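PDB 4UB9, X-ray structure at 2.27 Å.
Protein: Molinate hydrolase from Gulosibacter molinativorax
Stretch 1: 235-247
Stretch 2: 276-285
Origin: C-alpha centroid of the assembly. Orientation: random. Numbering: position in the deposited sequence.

Stretch 1 235-247: GVDFCKIAVTDHL
Stretch 2, residues 276-285: GVPLLTHTTS

Parallel strands are joined by backbone hydrogen bonds, and side chains on the two faces add packing; molinate hydrolase offers a compact example. Residues 239-242 and 279-282 run parallel, their axes inclined at 29° and 4.4 Å apart at closest approach, in the register Cys239–Leu279, Lys240–Leu280, Ile241–Thr281. Extended backbones (phi -108° to -136° and psi 121° to 153° across Cys239, Lys240, Ile241, Leu279, Leu280, Thr281 and His282, with Ala242 apart at -78°/84°) let the donors and acceptors alternate: Cys239 N to Pro278 O, 3.0 Å; Leu280 N to Cys239 O, 2.7 Å; Ile241 N to Leu280 O, 2.9 Å; His282 N to Ile241 O, 3.0 Å. Pro278, lacking an amide hydrogen, still serves as acceptor.

His282 covers the most surface, within a total of 873 Å² buried. Its chi1 of 156° (t) and chi2 of 97° carry the ring along the first stretch, where NE2 donates to Asp245 O at 3.0 Å, nearly in the ring plane. Imidazole suits this place because NE2 puts an in-plane N-H donor where it can reach the backbone carbonyl of Asp245. The His246 ring (chi1 t, chi2 -81°) has its centroid 5.5 Å from that of the His282 ring, slid aside so that they barely overlap, with planes at 30°. As strand pairing gives way, His282 O receives weak bonds from Val243 N (3.2 Å) and Thr244 N (3.3 Å).

Leu280, m with chi2 61°, shares a face with Lys240 and His282. Its CD2 meets Phe238 CE1 at 3.8 Å, burying hydrocarbon against the p-rotamer phenyl ring, while Lys240 CB packs 3.8 Å from Leu280 CB. On the other face, Ile241 CG1 reaches Leu279 CD1 at 3.8 Å.

Thr244, a compact p rotamer pointing toward the second stretch, closes the far end: OG1 lies 3.0 Å from Thr284 CB. Thr284 OG1 is buried without a polar partner.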

# COMPACT_ATOMS: atom_id res chain seq x y z
N GLY A 235 -27.97 27.32 -6.78
CA GLY A 235 -29.11 27.19 -5.90
C GLY A 235 -28.92 26.59 -4.52
O GLY A 235 -29.85 26.05 -3.93
N VAL A 236 -27.78 26.82 -3.92
CA VAL A 236 -27.52 26.34 -2.57
C VAL A 236 -28.21 27.20 -1.52
O VAL A 236 -28.45 28.39 -1.74
CB VAL A 236 -26.03 26.28 -2.29
CG1 VAL A 236 -25.35 25.40 -3.35
CG2 VAL A 236 -25.41 27.65 -2.27
N ASP A 237 -28.47 26.61 -0.36
CA ASP A 237 -29.04 27.35 0.76
C ASP A 237 -27.99 28.04 1.64
O ASP A 237 -28.26 28.98 2.36
CB ASP A 237 -29.86 26.42 1.60
CG ASP A 237 -30.98 25.78 0.83
OD1 ASP A 237 -31.94 26.51 0.48
OD2 ASP A 237 -30.90 24.56 0.56
N PHE A 238 -26.77 27.57 1.56
CA PHE A 238 -25.65 28.19 2.26
C PHE A 238 -24.37 27.69 1.62
O PHE A 238 -24.43 26.89 0.68
CB PHE A 238 -25.68 27.90 3.76
CG PHE A 238 -25.89 26.46 4.09
CD1 PHE A 238 -24.83 25.62 4.12
CD2 PHE A 238 -27.15 25.96 4.41
CE1 PHE A 238 -24.98 24.28 4.49
CE2 PHE A 238 -27.32 24.64 4.75
CZ PHE A 238 -26.23 23.79 4.79
N CYS A 239 -23.22 28.21 2.07
CA CYS A 239 -21.96 27.85 1.42
C CYS A 239 -20.93 27.56 2.43
O CYS A 239 -20.70 28.35 3.35
CB CYS A 239 -21.48 28.99 0.52
SG CYS A 239 -19.95 28.61 -0.33
N LYS A 240 -20.24 26.44 2.24
CA LYS A 240 -19.23 26.03 3.23
C LYS A 240 -17.88 26.02 2.56
O LYS A 240 -17.71 25.42 1.50
CB LYS A 240 -19.53 24.64 3.83
CG LYS A 240 -18.52 24.23 4.89
CD LYS A 240 -19.00 23.14 5.83
CE LYS A 240 -18.50 21.76 5.51
NZ LYS A 240 -18.25 20.91 6.72
N ILE A 241 -16.93 26.69 3.18
CA ILE A 241 -15.62 26.88 2.60
C ILE A 241 -14.62 26.05 3.38
O ILE A 241 -14.53 26.14 4.59
CB ILE A 241 -15.10 28.34 2.72
CG1 ILE A 241 -16.04 29.39 2.16
CG2 ILE A 241 -13.73 28.46 2.05
CD1 ILE A 241 -16.44 29.11 0.76
N ALA A 242 -13.77 25.35 2.65
CA ALA A 242 -12.63 24.66 3.26
C ALA A 242 -11.51 25.61 3.59
O ALA A 242 -10.60 25.77 2.81
CB ALA A 242 -12.09 23.58 2.34
N VAL A 243 -11.60 26.26 4.74
CA VAL A 243 -10.60 27.22 5.14
C VAL A 243 -9.28 26.51 5.35
O VAL A 243 -8.23 26.95 4.87
CB VAL A 243 -10.99 27.90 6.45
CG1 VAL A 243 -9.83 28.73 7.00
CG2 VAL A 243 -12.21 28.74 6.23
N THR A 244 -9.34 25.37 6.06
CA THR A 244 -8.20 24.47 6.16
C THR A 244 -8.43 23.22 5.33
O THR A 244 -9.47 23.04 4.72
CB THR A 244 -7.88 24.05 7.60
OG1 THR A 244 -8.98 23.34 8.13
CG2 THR A 244 -7.59 25.27 8.46
N ASP A 245 -7.44 22.37 5.35
CA ASP A 245 -7.42 21.14 4.56
C ASP A 245 -8.30 20.05 5.17
O ASP A 245 -8.77 20.18 6.29
CB ASP A 245 -6.00 20.58 4.50
CG ASP A 245 -5.55 20.04 5.86
OD1 ASP A 245 -5.28 20.86 6.78
OD2 ASP A 245 -5.55 18.80 6.04
N HIS A 246 -8.45 18.96 4.41
CA HIS A 246 -9.26 17.82 4.79
C HIS A 246 -8.46 16.54 4.64
O HIS A 246 -8.95 15.54 4.15
CB HIS A 246 -10.50 17.79 3.92
CG HIS A 246 -11.56 16.86 4.40
ND1 HIS A 246 -11.53 15.50 4.16
CD2 HIS A 246 -12.71 17.09 5.06
CE1 HIS A 246 -12.59 14.94 4.69
NE2 HIS A 246 -13.34 15.88 5.23
N LEU A 247 -7.20 16.58 5.08
CA LEU A 247 -6.26 15.48 4.95
C LEU A 247 -6.01 14.71 6.26
O LEU A 247 -4.96 14.06 6.44
CB LEU A 247 -4.92 16.04 4.47
CG LEU A 247 -4.91 16.72 3.12
CD1 LEU A 247 -3.50 17.22 2.83
CD2 LEU A 247 -5.35 15.78 1.98
N GLY A 276 -25.99 36.51 -0.52
CA GLY A 276 -26.90 36.63 0.62
C GLY A 276 -27.29 35.32 1.33
O GLY A 276 -28.38 35.21 1.83
N VAL A 277 -26.42 34.33 1.29
CA VAL A 277 -26.67 33.05 1.97
C VAL A 277 -25.67 32.91 3.08
O VAL A 277 -24.62 33.53 3.05
CB VAL A 277 -26.56 31.82 1.04
CG1 VAL A 277 -27.53 31.95 -0.13
CG2 VAL A 277 -25.14 31.62 0.52
N PRO A 278 -25.97 32.10 4.08
CA PRO A 278 -25.04 32.02 5.20
C PRO A 278 -23.73 31.38 4.81
O PRO A 278 -23.66 30.58 3.87
CB PRO A 278 -25.75 31.11 6.18
CG PRO A 278 -27.18 31.28 5.87
CD PRO A 278 -27.25 31.43 4.38
N LEU A 279 -22.72 31.79 5.54
CA LEU A 279 -21.35 31.36 5.29
C LEU A 279 -20.90 30.41 6.38
O LEU A 279 -20.91 30.77 7.57
CB LEU A 279 -20.41 32.56 5.32
CG LEU A 279 -18.92 32.22 5.40
CD1 LEU A 279 -18.44 31.64 4.08
CD2 LEU A 279 -18.11 33.46 5.75
N LEU A 280 -20.49 29.21 5.95
CA LEU A 280 -19.94 28.20 6.84
C LEU A 280 -18.48 27.97 6.58
O LEU A 280 -18.02 28.16 5.48
CB LEU A 280 -20.65 26.86 6.68
CG LEU A 280 -21.90 26.61 7.54
CD1 LEU A 280 -22.98 27.64 7.22
CD2 LEU A 280 -22.44 25.26 7.21
N THR A 281 -17.77 27.54 7.60
CA THR A 281 -16.36 27.24 7.50
C THR A 281 -16.03 25.84 7.99
O THR A 281 -16.67 25.32 8.86
CB THR A 281 -15.50 28.24 8.28
OG1 THR A 281 -15.91 28.27 9.63
CG2 THR A 281 -15.63 29.62 7.71
N HIS A 282 -15.02 25.25 7.39
CA HIS A 282 -14.45 24.03 7.87
C HIS A 282 -13.05 24.40 8.34
O HIS A 282 -12.28 24.93 7.58
CB HIS A 282 -14.44 23.01 6.75
CG HIS A 282 -13.42 21.93 6.89
ND1 HIS A 282 -13.70 20.70 7.41
CD2 HIS A 282 -12.11 21.90 6.55
CE1 HIS A 282 -12.62 19.96 7.40
NE2 HIS A 282 -11.64 20.66 6.88
N THR A 283 -12.75 24.16 9.60
CA THR A 283 -11.45 24.53 10.17
C THR A 283 -10.85 23.44 11.01
O THR A 283 -11.54 22.74 11.68
CB THR A 283 -11.45 25.87 10.96
OG1 THR A 283 -12.30 25.76 12.11
CG2 THR A 283 -11.92 27.00 10.10
N THR A 284 -9.55 23.31 10.93
CA THR A 284 -8.86 22.17 11.44
C THR A 284 -7.70 22.55 12.35
O THR A 284 -6.92 21.73 12.76
CB THR A 284 -8.52 21.28 10.22
OG1 THR A 284 -9.47 20.23 10.15
CG2 THR A 284 -7.18 20.71 10.24
N SER A 285 -7.60 23.84 12.64
CA SER A 285 -6.44 24.39 13.39
C SER A 285 -6.83 25.65 14.11
O SER A 285 -7.86 26.26 13.80
CB SER A 285 -5.29 24.78 12.43
OG SER A 285 -5.70 25.80 11.55